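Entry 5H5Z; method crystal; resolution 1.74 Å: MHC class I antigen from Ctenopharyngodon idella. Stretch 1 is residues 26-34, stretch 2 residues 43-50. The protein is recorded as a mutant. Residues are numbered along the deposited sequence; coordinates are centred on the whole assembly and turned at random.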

# COMPACT_ATOMS: atom_id res chain seq x y z
N MET A 26 -6.74 1.34 8.62
CA MET A 26 -5.31 1.16 8.82
C MET A 26 -4.80 1.96 10.01
O MET A 26 -5.23 3.10 10.23
CB MET A 26 -4.55 1.62 7.56
CG MET A 26 -4.80 0.77 6.32
SD MET A 26 -4.13 1.58 4.86
CE MET A 26 -5.41 2.78 4.49
N VAL A 27 -3.88 1.37 10.76
CA VAL A 27 -3.07 2.11 11.71
C VAL A 27 -1.63 2.04 11.23
O VAL A 27 -1.12 0.95 10.96
CB VAL A 27 -3.24 1.58 13.15
CG1 VAL A 27 -2.24 2.22 14.12
CG2 VAL A 27 -4.65 1.84 13.62
N ASP A 28 -1.00 3.21 11.08
CA ASP A 28 0.36 3.32 10.52
C ASP A 28 0.45 2.62 9.16
O ASP A 28 1.44 1.95 8.85
CB ASP A 28 1.41 2.79 11.51
CG ASP A 28 1.47 3.60 12.80
OD1 ASP A 28 0.71 4.58 12.94
OD2 ASP A 28 2.28 3.25 13.69
N ASP A 29 -0.62 2.78 8.38
CA ASP A 29 -0.73 2.23 7.02
C ASP A 29 -0.74 0.70 6.95
O ASP A 29 -0.56 0.12 5.88
CB ASP A 29 0.34 2.85 6.11
CG ASP A 29 0.26 4.36 6.08
OD1 ASP A 29 -0.80 4.90 5.70
OD2 ASP A 29 1.25 5.03 6.46
N GLY A 30 -0.98 0.07 8.09
CA GLY A 30 -1.16 -1.37 8.17
C GLY A 30 -2.62 -1.68 8.45
O GLY A 30 -3.19 -1.16 9.42
N GLN A 31 -3.22 -2.53 7.62
CA GLN A 31 -4.65 -2.81 7.71
C GLN A 31 -5.01 -3.54 9.00
O GLN A 31 -4.37 -4.52 9.36
CB GLN A 31 -5.13 -3.65 6.52
CG GLN A 31 -6.56 -4.14 6.71
CD GLN A 31 -7.02 -5.14 5.67
OE1 GLN A 31 -8.20 -5.14 5.30
NE2 GLN A 31 -6.13 -6.01 5.23
N PHE A 32 -6.04 -3.06 9.69
CA PHE A 32 -6.57 -3.76 10.87
C PHE A 32 -8.05 -4.12 10.74
O PHE A 32 -8.58 -4.87 11.56
CB PHE A 32 -6.29 -2.95 12.15
CG PHE A 32 -7.24 -1.79 12.36
CD1 PHE A 32 -7.00 -0.57 11.75
CD2 PHE A 32 -8.36 -1.93 13.18
CE1 PHE A 32 -7.87 0.50 11.93
CE2 PHE A 32 -9.24 -0.86 13.37
CZ PHE A 32 -8.99 0.36 12.74
N MET A 33 -8.72 -3.58 9.71
CA MET A 33 -10.16 -3.77 9.53
C MET A 33 -10.49 -3.94 8.05
O MET A 33 -9.86 -3.32 7.20
CB MET A 33 -10.91 -2.56 10.10
CG MET A 33 -12.42 -2.56 9.93
SD MET A 33 -12.95 -1.99 8.30
CE MET A 33 -12.48 -0.28 8.35
N TYR A 34 -11.50 -4.77 7.77
CA TYR A 34 -12.07 -4.90 6.42
C TYR A 34 -13.60 -4.92 6.46
O TYR A 34 -14.18 -5.48 7.39
CB TYR A 34 -11.56 -6.18 5.76
CG TYR A 34 -12.12 -6.40 4.37
CD1 TYR A 34 -11.59 -5.73 3.28
CD2 TYR A 34 -13.20 -7.27 4.16
CE1 TYR A 34 -12.10 -5.92 2.00
CE2 TYR A 34 -13.72 -7.46 2.89
CZ TYR A 34 -13.16 -6.78 1.82
OH TYR A 34 -13.65 -6.96 0.55
N VAL A 43 -14.80 -6.87 9.83
CA VAL A 43 -14.00 -7.92 10.47
C VAL A 43 -12.58 -7.46 10.83
O VAL A 43 -12.00 -6.59 10.15
CB VAL A 43 -13.93 -9.20 9.60
CG1 VAL A 43 -15.30 -9.87 9.50
CG2 VAL A 43 -13.37 -8.90 8.21
N PRO A 44 -12.00 -8.05 11.90
CA PRO A 44 -10.64 -7.75 12.34
C PRO A 44 -9.59 -8.29 11.37
O PRO A 44 -9.81 -9.33 10.75
CB PRO A 44 -10.53 -8.49 13.68
CG PRO A 44 -11.53 -9.58 13.59
CD PRO A 44 -12.67 -8.99 12.82
N LYS A 45 -8.47 -7.59 11.27
CA LYS A 45 -7.38 -8.04 10.40
C LYS A 45 -6.02 -8.13 11.10
O LYS A 45 -5.04 -8.49 10.46
CB LYS A 45 -7.29 -7.16 9.15
CG LYS A 45 -8.50 -7.22 8.21
CD LYS A 45 -8.74 -8.60 7.60
CE LYS A 45 -7.60 -9.03 6.67
NZ LYS A 45 -7.90 -10.29 5.95
N THR A 46 -5.95 -7.81 12.39
CA THR A 46 -4.70 -7.99 13.16
C THR A 46 -4.97 -8.69 14.48
O THR A 46 -6.09 -8.64 15.00
CB THR A 46 -4.00 -6.65 13.49
OG1 THR A 46 -4.85 -5.85 14.33
CG2 THR A 46 -3.67 -5.88 12.24
N GLU A 47 -3.95 -9.34 15.03
CA GLU A 47 -4.06 -9.96 16.35
C GLU A 47 -4.34 -8.94 17.45
O GLU A 47 -5.11 -9.22 18.38
CB GLU A 47 -2.80 -10.77 16.69
CG GLU A 47 -2.64 -12.04 15.86
CD GLU A 47 -3.29 -13.27 16.48
OE1 GLU A 47 -4.52 -13.23 16.75
OE2 GLU A 47 -2.58 -14.27 16.69
N TRP A 48 -3.76 -7.75 17.34
CA TRP A 48 -3.94 -6.75 18.41
C TRP A 48 -5.37 -6.20 18.52
O TRP A 48 -5.81 -5.89 19.62
CB TRP A 48 -2.89 -5.63 18.37
CG TRP A 48 -2.81 -4.83 17.10
CD1 TRP A 48 -1.89 -4.98 16.10
CD2 TRP A 48 -3.66 -3.75 16.71
NE1 TRP A 48 -2.12 -4.06 15.10
CE2 TRP A 48 -3.21 -3.29 15.45
CE3 TRP A 48 -4.78 -3.13 17.30
CZ2 TRP A 48 -3.83 -2.23 14.77
CZ3 TRP A 48 -5.39 -2.07 16.62
CH2 TRP A 48 -4.91 -1.64 15.36
N ILE A 49 -6.09 -6.09 17.39
CA ILE A 49 -7.49 -5.68 17.45
C ILE A 49 -8.38 -6.84 17.93
O ILE A 49 -9.33 -6.61 18.68
CB ILE A 49 -8.01 -5.00 16.15
CG1 ILE A 49 -9.36 -4.32 16.38
CG2 ILE A 49 -8.09 -5.96 14.97
CD1 ILE A 49 -9.29 -3.07 17.24
N ARG A 50 -8.06 -8.07 17.51
CA ARG A 50 -8.79 -9.27 17.93
C ARG A 50 -8.74 -9.47 19.44
O ARG A 50 -9.74 -9.87 20.05
CB ARG A 50 -8.23 -10.53 17.25
CG ARG A 50 -8.51 -10.66 15.77
CD ARG A 50 -8.05 -12.00 15.23
NE ARG A 50 -8.20 -12.08 13.78
CZ ARG A 50 -7.22 -11.88 12.90
NH1 ARG A 50 -5.99 -11.59 13.32
NH2 ARG A 50 -7.47 -11.98 11.60

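What holds the two backbones together? Strand 30-34 runs antiparallel to the short strand 43-44, and Y34 and V43 form a hydrogen-bonded pair: Y34 N donates to V43 O at 3.0 Å, and V43 N donates to Y34 O at 2.9 Å. The next pair, M33 and P44, is non-hydrogen-bonded, so the proline, which has no amide hydrogen, costs the ladder nothing here. M33 CA instead lies 3.4 Å from V43 O, a CA-H...O contact.

Why does F32 cover more surface than any other residue? Its backbone and its side chain both take part. F32 O accepts from K45 N at 2.7 Å, continuing the bonding just beyond the strand pair. The ring, with chi1 in the p well, packs against W48 and I49. F32 CB packs 3.7 Å from W48 CZ2, while I49 CG1 approaches the ring edge, 4.1 Å from F32 CD2. The F32 ring and the six-membered ring of W48 are nearly parallel but slid apart, their centroids 5.5 Å from each other, so they barely overlap. V27 extends this cluster, its CG2 3.9 Å from W48 CH2.

What does K45 contribute if its charged end leads away? Its backbone N bonds F32 O, and the aliphatic part of its side chain also lies against the strand. K45 CG lies 3.9 Å from Y34 N and 4.1 Å from Y34 CB, laying methylene groups against the strand while the ammonium group remains free of it.

How do V43 and the helix start complete the contact? V43 CG2 sits 4.1 Å from Y34 CB, at the edge of the tyrosine ring and on the same sheet face. Further along, T46 caps the helix: T46 OG1 accepts a weak hydrogen bond from I49 N at 3.3 Å, while T46 CG2 packs 3.8 Å from F32 CA.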